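Local coordinates for hypothetical protein (Sus scrofa, PDB 3WOB) that is a jacalin-like, beta-prism lectin from boar sperm that binds heparin and probably takes part in sperm capacitation, at residues I71-R76 with K102-A107; R78-H83 with Q121-G126. All coordinates share one frame; numbering follows the deposited sequence.

Contact 1: residues I71-R76 with K102-A107; sequences ISIYGR and KGFFAA
I73 and G75 pair with A106 and F104 as segment 71-76, on strand 70-77, and strand 102-106 run antiparallel, their axes 4.5 Å apart at closest approach. Two hydrogen-bonded pairs join them: I73 N gives to A106 O and A106 N returns to I73 O at 2.7 Å, while G75 N gives to F104 O and F104 N returns to G75 O, also at 2.7 Å. On the buried face the phenyl of F104, with chi1 69° setting CG between its backbone N and carbonyl carbon, lies over G75, whose CA meets the ring face in a CH-pi contact 3.8 Å from the centroid. Side chains I73 and A106 continue that face against F132 of strand 127-135, and F6 stacks on the F104 ring. The other face carries Y74, R76 and F105. F105 turns the edge of its ring to Y74 CB, 3.9 Å from CD1, and brings CZ within 3.5 Å of S72 CB. R76 bends at chi2 and lays one guanidinium face over G103 CA; its NE donates to Y74 OH at 2.7 Å, nearly in the guanidinium plane, and NH1 reaches G101 O. E99 OE1 also bonds to Y74 OH. The two glycines thus make room for flat groups, F104 over G75 and R76 over G103. The edge strand is held by backbone bonds and a mixed inner face of F104, I73 and A106, while on the outer face R76 and E99 are linked through the Y74 hydroxyl, by which E99 may help to offset the arginine charge.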
ATOM      1  N   ILE A  71       9.127   4.775   3.902  1.00 22.74           N
ATOM      2  CA  ILE A  71       9.703   5.990   3.321  1.00 22.61           C
ATOM      3  C   ILE A  71       9.683   6.005   1.795  1.00 22.59           C
ATOM      4  O   ILE A  71       9.795   7.067   1.183  1.00 22.68           O
ATOM      5  CB  ILE A  71      11.142   6.254   3.827  1.00 22.66           C
ATOM      6  CG1 ILE A  71      12.046   5.046   3.551  1.00 22.87           C
ATOM      7  CG2 ILE A  71      11.122   6.611   5.310  1.00 22.37           C
ATOM      8  CD1 ILE A  71      13.499   5.397   3.277  1.00 23.12           C
ATOM      9  N   SER A  72       9.562   4.828   1.184  1.00 22.35           N
ATOM     10  CA  SER A  72       9.381   4.728  -0.265  1.00 22.17           C
ATOM     11  C   SER A  72       8.689   3.426  -0.648  1.00 21.81           C
ATOM     12  O   SER A  72       8.682   2.475   0.126  1.00 21.91           O
ATOM     13  CB  SER A  72      10.709   4.888  -1.011  1.00 22.24           C
ATOM     14  OG  SER A  72      11.565   3.784  -0.794  1.00 22.85           O
ATOM     15  N   ILE A  73       8.095   3.402  -1.837  1.00 21.49           N
ATOM     16  CA  ILE A  73       7.325   2.251  -2.304  1.00 21.20           C
ATOM     17  C   ILE A  73       7.578   1.974  -3.789  1.00 21.07           C
ATOM     18  O   ILE A  73       7.391   2.845  -4.637  1.00 21.09           O
ATOM     19  CB  ILE A  73       5.806   2.442  -2.036  1.00 21.14           C
ATOM     20  CG1 ILE A  73       5.534   2.469  -0.530  1.00 20.92           C
ATOM     21  CG2 ILE A  73       4.990   1.328  -2.694  1.00 21.18           C
ATOM     22  CD1 ILE A  73       4.268   3.170  -0.130  1.00 20.67           C
ATOM     23  N   TYR A  74       8.024   0.758  -4.085  1.00 20.84           N
ATOM     24  CA  TYR A  74       8.179   0.289  -5.456  1.00 20.63           C
ATOM     25  C   TYR A  74       7.052  -0.685  -5.775  1.00 20.50           C
ATOM     26  O   TYR A  74       6.639  -1.464  -4.920  1.00 20.56           O
ATOM     27  CB  TYR A  74       9.555  -0.365  -5.646  1.00 20.43           C
ATOM     28  CG  TYR A  74       9.677  -1.324  -6.820  1.00 20.21           C
ATOM     29  CD1 TYR A  74       9.663  -2.704  -6.616  1.00 19.85           C
ATOM     30  CD2 TYR A  74       9.824  -0.857  -8.129  1.00 19.85           C
ATOM     31  CE1 TYR A  74       9.778  -3.593  -7.670  1.00 19.56           C
ATOM     32  CE2 TYR A  74       9.944  -1.745  -9.199  1.00 19.50           C
ATOM     33  CZ  TYR A  74       9.920  -3.112  -8.955  1.00 19.69           C
ATOM     34  OH  TYR A  74      10.036  -4.008  -9.986  1.00 20.01           O
ATOM     35  N   GLY A  75       6.551  -0.631  -7.004  1.00 20.36           N
ATOM     36  CA  GLY A  75       5.482  -1.523  -7.426  1.00 20.10           C
ATOM     37  C   GLY A  75       5.462  -1.851  -8.906  1.00 19.96           C
ATOM     38  O   GLY A  75       6.113  -1.188  -9.712  1.00 19.79           O
ATOM     39  N   ARG A  76       4.708  -2.892  -9.242  1.00 19.97           N
ATOM     40  CA  ARG A  76       4.472  -3.317 -10.617  1.00 19.95           C
ATOM     41  C   ARG A  76       2.963  -3.442 -10.828  1.00 20.05           C
ATOM     42  O   ARG A  76       2.226  -3.771  -9.893  1.00 19.96           O
ATOM     43  CB  ARG A  76       5.136  -4.672 -10.882  1.00 19.87           C
ATOM     44  CG  ARG A  76       6.656  -4.666 -10.879  1.00 19.61           C
ATOM     45  CD  ARG A  76       7.214  -4.432 -12.273  1.00 19.96           C
ATOM     46  NE  ARG A  76       8.641  -4.130 -12.240  1.00 20.44           N
ATOM     47  CZ  ARG A  76       9.319  -3.562 -13.235  1.00 21.19           C
ATOM     48  NH1 ARG A  76       8.711  -3.227 -14.367  1.00 21.48           N
ATOM     49  NH2 ARG A  76      10.616  -3.322 -13.094  1.00 21.57           N
ATOM     50  N   LYS A 102       4.343  -3.039 -15.778  1.00 23.42           N
ATOM     51  CA  LYS A 102       4.995  -1.735 -15.740  1.00 23.32           C
ATOM     52  C   LYS A 102       5.297  -1.360 -14.296  1.00 23.04           C
ATOM     53  O   LYS A 102       4.427  -1.440 -13.431  1.00 22.95           O
ATOM     54  CB  LYS A 102       4.125  -0.672 -16.418  1.00 23.24           C
ATOM     55  CG  LYS A 102       4.796   0.690 -16.571  1.00 23.52           C
ATOM     56  CD  LYS A 102       3.892   1.667 -17.305  1.00 23.73           C
ATOM     57  CE  LYS A 102       4.369   3.108 -17.159  1.00 24.67           C
ATOM     58  NZ  LYS A 102       5.526   3.426 -18.043  1.00 25.14           N
ATOM     59  N   GLY A 103       6.540  -0.962 -14.046  1.00 22.89           N
ATOM     60  CA  GLY A 103       6.999  -0.641 -12.702  1.00 22.47           C
ATOM     61  C   GLY A 103       6.802   0.811 -12.326  1.00 22.29           C
ATOM     62  O   GLY A 103       6.707   1.681 -13.193  1.00 22.28           O
ATOM     63  N   PHE A 104       6.725   1.067 -11.024  1.00 22.13           N
ATOM     64  CA  PHE A 104       6.700   2.432 -10.506  1.00 21.93           C
ATOM     65  C   PHE A 104       7.485   2.558  -9.205  1.00 22.03           C
ATOM     66  O   PHE A 104       7.793   1.558  -8.551  1.00 21.94           O
ATOM     67  CB  PHE A 104       5.263   2.966 -10.355  1.00 21.79           C
ATOM     68  CG  PHE A 104       4.459   2.308  -9.260  1.00 21.18           C
ATOM     69  CD1 PHE A 104       3.588   1.266  -9.551  1.00 20.94           C
ATOM     70  CD2 PHE A 104       4.549   2.754  -7.944  1.00 20.67           C
ATOM     71  CE1 PHE A 104       2.834   0.664  -8.548  1.00 20.65           C
ATOM     72  CE2 PHE A 104       3.803   2.156  -6.935  1.00 20.54           C
ATOM     73  CZ  PHE A 104       2.944   1.111  -7.238  1.00 20.86           C
ATOM     74  N   PHE A 105       7.825   3.793  -8.854  1.00 22.16           N
ATOM     75  CA  PHE A 105       8.502   4.084  -7.598  1.00 22.33           C
ATOM     76  C   PHE A 105       7.932   5.361  -7.000  1.00 22.76           C
ATOM     77  O   PHE A 105       7.865   6.398  -7.667  1.00 22.87           O
ATOM     78  CB  PHE A 105      10.015   4.204  -7.806  1.00 22.08           C
ATOM     79  CG  PHE A 105      10.794   4.338  -6.532  1.00 21.45           C
ATOM     80  CD1 PHE A 105      11.138   3.216  -5.792  1.00 21.23           C
ATOM     81  CD2 PHE A 105      11.191   5.586  -6.072  1.00 20.99           C
ATOM     82  CE1 PHE A 105      11.859   3.335  -4.612  1.00 20.94           C
ATOM     83  CE2 PHE A 105      11.911   5.712  -4.894  1.00 20.56           C
ATOM     84  CZ  PHE A 105      12.245   4.585  -4.166  1.00 20.95           C
ATOM     85  N   ALA A 106       7.512   5.270  -5.744  1.00 23.16           N
ATOM     86  CA  ALA A 106       6.944   6.398  -5.029  1.00 23.66           C
ATOM     87  C   ALA A 106       7.805   6.771  -3.831  1.00 24.13           C
ATOM     88  O   ALA A 106       8.108   5.929  -2.987  1.00 24.02           O
ATOM     89  CB  ALA A 106       5.533   6.083  -4.587  1.00 23.57           C
ATOM     90  N   ALA A 107       8.197   8.039  -3.774  1.00 24.78           N
ATOM     91  CA  ALA A 107       8.945   8.588  -2.652  1.00 25.41           C
ATOM     92  C   ALA A 107       8.386   9.965  -2.310  1.00 26.02           C
ATOM     93  O   ALA A 107       7.856  10.649  -3.187  1.00 26.15           O
ATOM     94  CB  ALA A 107      10.425   8.682  -2.997  1.00 25.34           C
TER

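Contact 2: residues R78-H83 with Q121-G126; sequences RTFLQH and QFWLYG
F80 pushes its phenyl ring into the turn 123-126, and that single side chain carries most of the contact. With chi1 -58°, CG lies beside its own backbone N, which places the ring against the turn. Packing is tight along the CE1 side, where Y125 N lies 3.5 Å from CE1 and the N of buried G126 3.7 Å from CD1; L124 N stands at the ring edge, close to its plane. Y125 CB covers one face in a CH-pi contact, 4.2 Å from the centroid, and T79 CG2 covers the opposite face, offset toward the rim. The phenol ring of Y125 is inclined at 42° to the phenyl, with CD2 3.9 Å from F80 CZ. The solvent side is formed by the exposed side chains of W123, L124 and T79: W123 CE3 and L124 CB touch F80 CZ, and T79 CG2 barely meets W123 CZ3 at 4.5 Å. The exposed indole also makes a cation-pi contact with K10. Within the turn, W123 N bonds to G126 O, and Y125 O accepts from K38 NZ. Cohesion is therefore by van der Waals packing of one phenyl against backbone amides and flanking side chains, in a turn that is itself closed by a hydrogen bond.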
ATOM      1  N   ARG A  78      -0.402  -4.139 -14.065  1.00 20.31           N
ATOM      2  CA  ARG A  78      -0.901  -4.378 -15.410  1.00 20.37           C
ATOM      3  C   ARG A  78      -2.317  -3.813 -15.471  1.00 20.27           C
ATOM      4  O   ARG A  78      -2.496  -2.599 -15.473  1.00 20.28           O
ATOM      5  CB  ARG A  78      -0.852  -5.870 -15.760  1.00 20.40           C
ATOM      6  CG  ARG A  78       0.524  -6.498 -15.586  1.00 21.02           C
ATOM      7  CD  ARG A  78       0.867  -7.423 -16.728  1.00 22.25           C
ATOM      8  NE  ARG A  78       0.422  -8.790 -16.488  1.00 23.20           N
ATOM      9  CZ  ARG A  78       0.073  -9.645 -17.447  1.00 23.99           C
ATOM     10  NH1 ARG A  78       0.096  -9.274 -18.723  1.00 24.08           N
ATOM     11  NH2 ARG A  78      -0.317 -10.872 -17.127  1.00 24.44           N
ATOM     12  N   THR A  79      -3.317  -4.686 -15.508  1.00 20.27           N
ATOM     13  CA  THR A  79      -4.699  -4.265 -15.326  1.00 20.19           C
ATOM     14  C   THR A  79      -4.925  -4.035 -13.834  1.00 20.12           C
ATOM     15  O   THR A  79      -5.623  -3.101 -13.434  1.00 20.08           O
ATOM     16  CB  THR A  79      -5.687  -5.318 -15.874  1.00 20.23           C
ATOM     17  OG1 THR A  79      -5.495  -5.458 -17.289  1.00 20.15           O
ATOM     18  CG2 THR A  79      -7.131  -4.910 -15.601  1.00 20.10           C
ATOM     19  N   PHE A  80      -4.302  -4.890 -13.025  1.00 19.94           N
ATOM     20  CA  PHE A  80      -4.377  -4.821 -11.575  1.00 19.72           C
ATOM     21  C   PHE A  80      -2.995  -4.551 -10.997  1.00 19.76           C
ATOM     22  O   PHE A  80      -1.981  -4.854 -11.626  1.00 19.70           O
ATOM     23  CB  PHE A  80      -4.929  -6.136 -11.009  1.00 19.64           C
ATOM     24  CG  PHE A  80      -6.292  -6.501 -11.531  1.00 19.35           C
ATOM     25  CD1 PHE A  80      -7.440  -6.004 -10.925  1.00 19.08           C
ATOM     26  CD2 PHE A  80      -6.429  -7.343 -12.629  1.00 18.96           C
ATOM     27  CE1 PHE A  80      -8.703  -6.333 -11.408  1.00 19.05           C
ATOM     28  CE2 PHE A  80      -7.687  -7.677 -13.118  1.00 19.09           C
ATOM     29  CZ  PHE A  80      -8.827  -7.172 -12.507  1.00 19.00           C
ATOM     30  N   LEU A  81      -2.963  -3.972  -9.799  1.00 19.91           N
ATOM     31  CA  LEU A  81      -1.723  -3.829  -9.046  1.00 20.01           C
ATOM     32  C   LEU A  81      -1.176  -5.226  -8.774  1.00 20.16           C
ATOM     33  O   LEU A  81      -1.818  -6.038  -8.101  1.00 20.28           O
ATOM     34  CB  LEU A  81      -1.959  -3.061  -7.740  1.00 19.91           C
ATOM     35  CG  LEU A  81      -0.780  -2.832  -6.786  1.00 19.78           C
ATOM     36  CD1 LEU A  81       0.293  -1.926  -7.388  1.00 19.71           C
ATOM     37  CD2 LEU A  81      -1.285  -2.257  -5.483  1.00 20.01           C
ATOM     38  N   GLN A  82      -0.002  -5.506  -9.330  1.00 20.22           N
ATOM     39  CA  GLN A  82       0.590  -6.837  -9.256  1.00 20.16           C
ATOM     40  C   GLN A  82       1.528  -6.960  -8.068  1.00 20.29           C
ATOM     41  O   GLN A  82       1.496  -7.954  -7.348  1.00 20.32           O
ATOM     42  CB  GLN A  82       1.350  -7.164 -10.546  1.00 20.02           C
ATOM     43  CG  GLN A  82       0.480  -7.267 -11.788  1.00 19.30           C
ATOM     44  CD  GLN A  82      -0.242  -8.590 -11.902  1.00 18.19           C
ATOM     45  OE1 GLN A  82       0.147  -9.581 -11.292  1.00 18.17           O
ATOM     46  NE2 GLN A  82      -1.302  -8.612 -12.697  1.00 17.95           N
ATOM     47  N   HIS A  83       2.353  -5.940  -7.867  1.00 20.46           N
ATOM     48  CA  HIS A  83       3.413  -5.997  -6.873  1.00 20.61           C
ATOM     49  C   HIS A  83       3.518  -4.707  -6.064  1.00 20.88           C
ATOM     50  O   HIS A  83       3.293  -3.614  -6.585  1.00 20.72           O
ATOM     51  CB  HIS A  83       4.744  -6.313  -7.562  1.00 20.44           C
ATOM     52  CG  HIS A  83       5.903  -6.433  -6.625  1.00 19.82           C
ATOM     53  ND1 HIS A  83       6.107  -7.542  -5.832  1.00 19.37           N
ATOM     54  CD2 HIS A  83       6.926  -5.588  -6.361  1.00 19.38           C
ATOM     55  CE1 HIS A  83       7.202  -7.372  -5.114  1.00 19.35           C
ATOM     56  NE2 HIS A  83       7.719  -6.194  -5.418  1.00 19.57           N
ATOM     57  N   GLN A 121      -7.965   2.825  -6.289  1.00 20.54           N
ATOM     58  CA  GLN A 121      -9.139   2.222  -6.900  1.00 20.57           C
ATOM     59  C   GLN A 121      -9.000   0.711  -6.930  1.00 20.71           C
ATOM     60  O   GLN A 121      -7.905   0.184  -7.119  1.00 20.75           O
ATOM     61  CB  GLN A 121      -9.344   2.757  -8.319  1.00 20.40           C
ATOM     62  CG  GLN A 121     -10.001   4.122  -8.367  1.00 19.95           C
ATOM     63  CD  GLN A 121      -9.642   4.912  -9.605  1.00 19.45           C
ATOM     64  OE1 GLN A 121     -10.517   5.367 -10.334  1.00 19.51           O
ATOM     65  NE2 GLN A 121      -8.350   5.091  -9.843  1.00 19.38           N
ATOM     66  N   PHE A 122     -10.115   0.021  -6.720  1.00 20.94           N
ATOM     67  CA  PHE A 122     -10.179  -1.422  -6.892  1.00 21.17           C
ATOM     68  C   PHE A 122     -11.326  -1.764  -7.825  1.00 21.37           C
ATOM     69  O   PHE A 122     -12.301  -1.016  -7.916  1.00 21.41           O
ATOM     70  CB  PHE A 122     -10.330  -2.141  -5.547  1.00 21.18           C
ATOM     71  CG  PHE A 122     -11.574  -1.773  -4.780  1.00 21.04           C
ATOM     72  CD1 PHE A 122     -12.759  -2.485  -4.964  1.00 20.91           C
ATOM     73  CD2 PHE A 122     -11.553  -0.740  -3.847  1.00 20.76           C
ATOM     74  CE1 PHE A 122     -13.906  -2.163  -4.247  1.00 20.55           C
ATOM     75  CE2 PHE A 122     -12.694  -0.409  -3.125  1.00 20.71           C
ATOM     76  CZ  PHE A 122     -13.875  -1.123  -3.325  1.00 20.85           C
ATOM     77  N   TRP A 123     -11.210  -2.887  -8.525  1.00 21.55           N
ATOM     78  CA  TRP A 123     -12.240  -3.262  -9.481  1.00 21.70           C
ATOM     79  C   TRP A 123     -12.756  -4.689  -9.309  1.00 21.67           C
ATOM     80  O   TRP A 123     -13.562  -4.951  -8.415  1.00 22.13           O
ATOM     81  CB  TRP A 123     -11.784  -2.976 -10.913  1.00 21.86           C
ATOM     82  CG  TRP A 123     -12.798  -3.308 -11.966  1.00 22.02           C
ATOM     83  CD1 TRP A 123     -14.130  -2.992 -11.963  1.00 22.01           C
ATOM     84  CD2 TRP A 123     -12.555  -4.012 -13.186  1.00 22.10           C
ATOM     85  NE1 TRP A 123     -14.729  -3.466 -13.107  1.00 22.05           N
ATOM     86  CE2 TRP A 123     -13.783  -4.093 -13.875  1.00 21.99           C
ATOM     87  CE3 TRP A 123     -11.414  -4.584 -13.765  1.00 22.12           C
ATOM     88  CZ2 TRP A 123     -13.904  -4.721 -15.111  1.00 22.04           C
ATOM     89  CZ3 TRP A 123     -11.537  -5.211 -14.992  1.00 22.01           C
ATOM     90  CH2 TRP A 123     -12.774  -5.276 -15.651  1.00 22.06           C
ATOM     91  N   LEU A 124     -12.314  -5.607 -10.156  1.00 21.18           N
ATOM     92  CA  LEU A 124     -12.965  -6.906 -10.220  1.00 20.68           C
ATOM     93  C   LEU A 124     -12.293  -7.921  -9.314  1.00 20.37           C
ATOM     94  O   LEU A 124     -12.940  -8.501  -8.438  1.00 20.44           O
ATOM     95  CB  LEU A 124     -13.026  -7.405 -11.664  1.00 20.66           C
ATOM     96  CG  LEU A 124     -13.815  -8.679 -11.955  1.00 20.33           C
ATOM     97  CD1 LEU A 124     -15.266  -8.569 -11.512  1.00 20.09           C
ATOM     98  CD2 LEU A 124     -13.730  -8.951 -13.429  1.00 20.45           C
ATOM     99  N   TYR A 125     -10.996  -8.125  -9.531  1.00 19.69           N
ATOM    100  CA  TYR A 125     -10.225  -9.076  -8.749  1.00 19.00           C
ATOM    101  C   TYR A 125      -9.415  -8.418  -7.638  1.00 18.48           C
ATOM    102  O   TYR A 125      -9.063  -9.070  -6.659  1.00 18.43           O
ATOM    103  CB  TYR A 125      -9.309  -9.895  -9.655  1.00 19.02           C
ATOM    104  CG  TYR A 125     -10.029 -10.818 -10.608  1.00 18.97           C
ATOM    105  CD1 TYR A 125     -11.123 -11.578 -10.188  1.00 19.20           C
ATOM    106  CD2 TYR A 125      -9.600 -10.954 -11.925  1.00 18.84           C
ATOM    107  CE1 TYR A 125     -11.780 -12.435 -11.066  1.00 19.16           C
ATOM    108  CE2 TYR A 125     -10.248 -11.809 -12.806  1.00 18.85           C
ATOM    109  CZ  TYR A 125     -11.335 -12.544 -12.372  1.00 18.87           C
ATOM    110  OH  TYR A 125     -11.972 -13.392 -13.246  1.00 19.05           O
ATOM    111  N   GLY A 126      -9.112  -7.135  -7.792  1.00 17.99           N
ATOM    112  CA  GLY A 126      -8.371  -6.421  -6.766  1.00 17.56           C
ATOM    113  C   GLY A 126      -8.091  -4.966  -7.064  1.00 17.34           C
ATOM    114  O   GLY A 126      -8.801  -4.331  -7.844  1.00 17.53           O
TER

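In the fold
From the N terminus, the chain first builds the strands up to 58-63; strand 70-77 then supplies the first segment of contact 1. The turn after it carries R78-F80, and the chain doubles back as strand 81-88. Strands 93-97 and 102-106 follow, and contact 1 closes this excursion by setting 102-106 on the outer side of 70-77. The chain then passes into strand 114-122, and contact 2 closes a longer loop where the next turn meets F80. The two loops cross, since their segments alternate. R76 O, bonded to Q82 N and H83 N at a classic beta bulge, links them directly. Contact 1 completes one sheet of the beta-prism; contact 2 joins that sheet's end to the sheet containing 114-122 and 127-135.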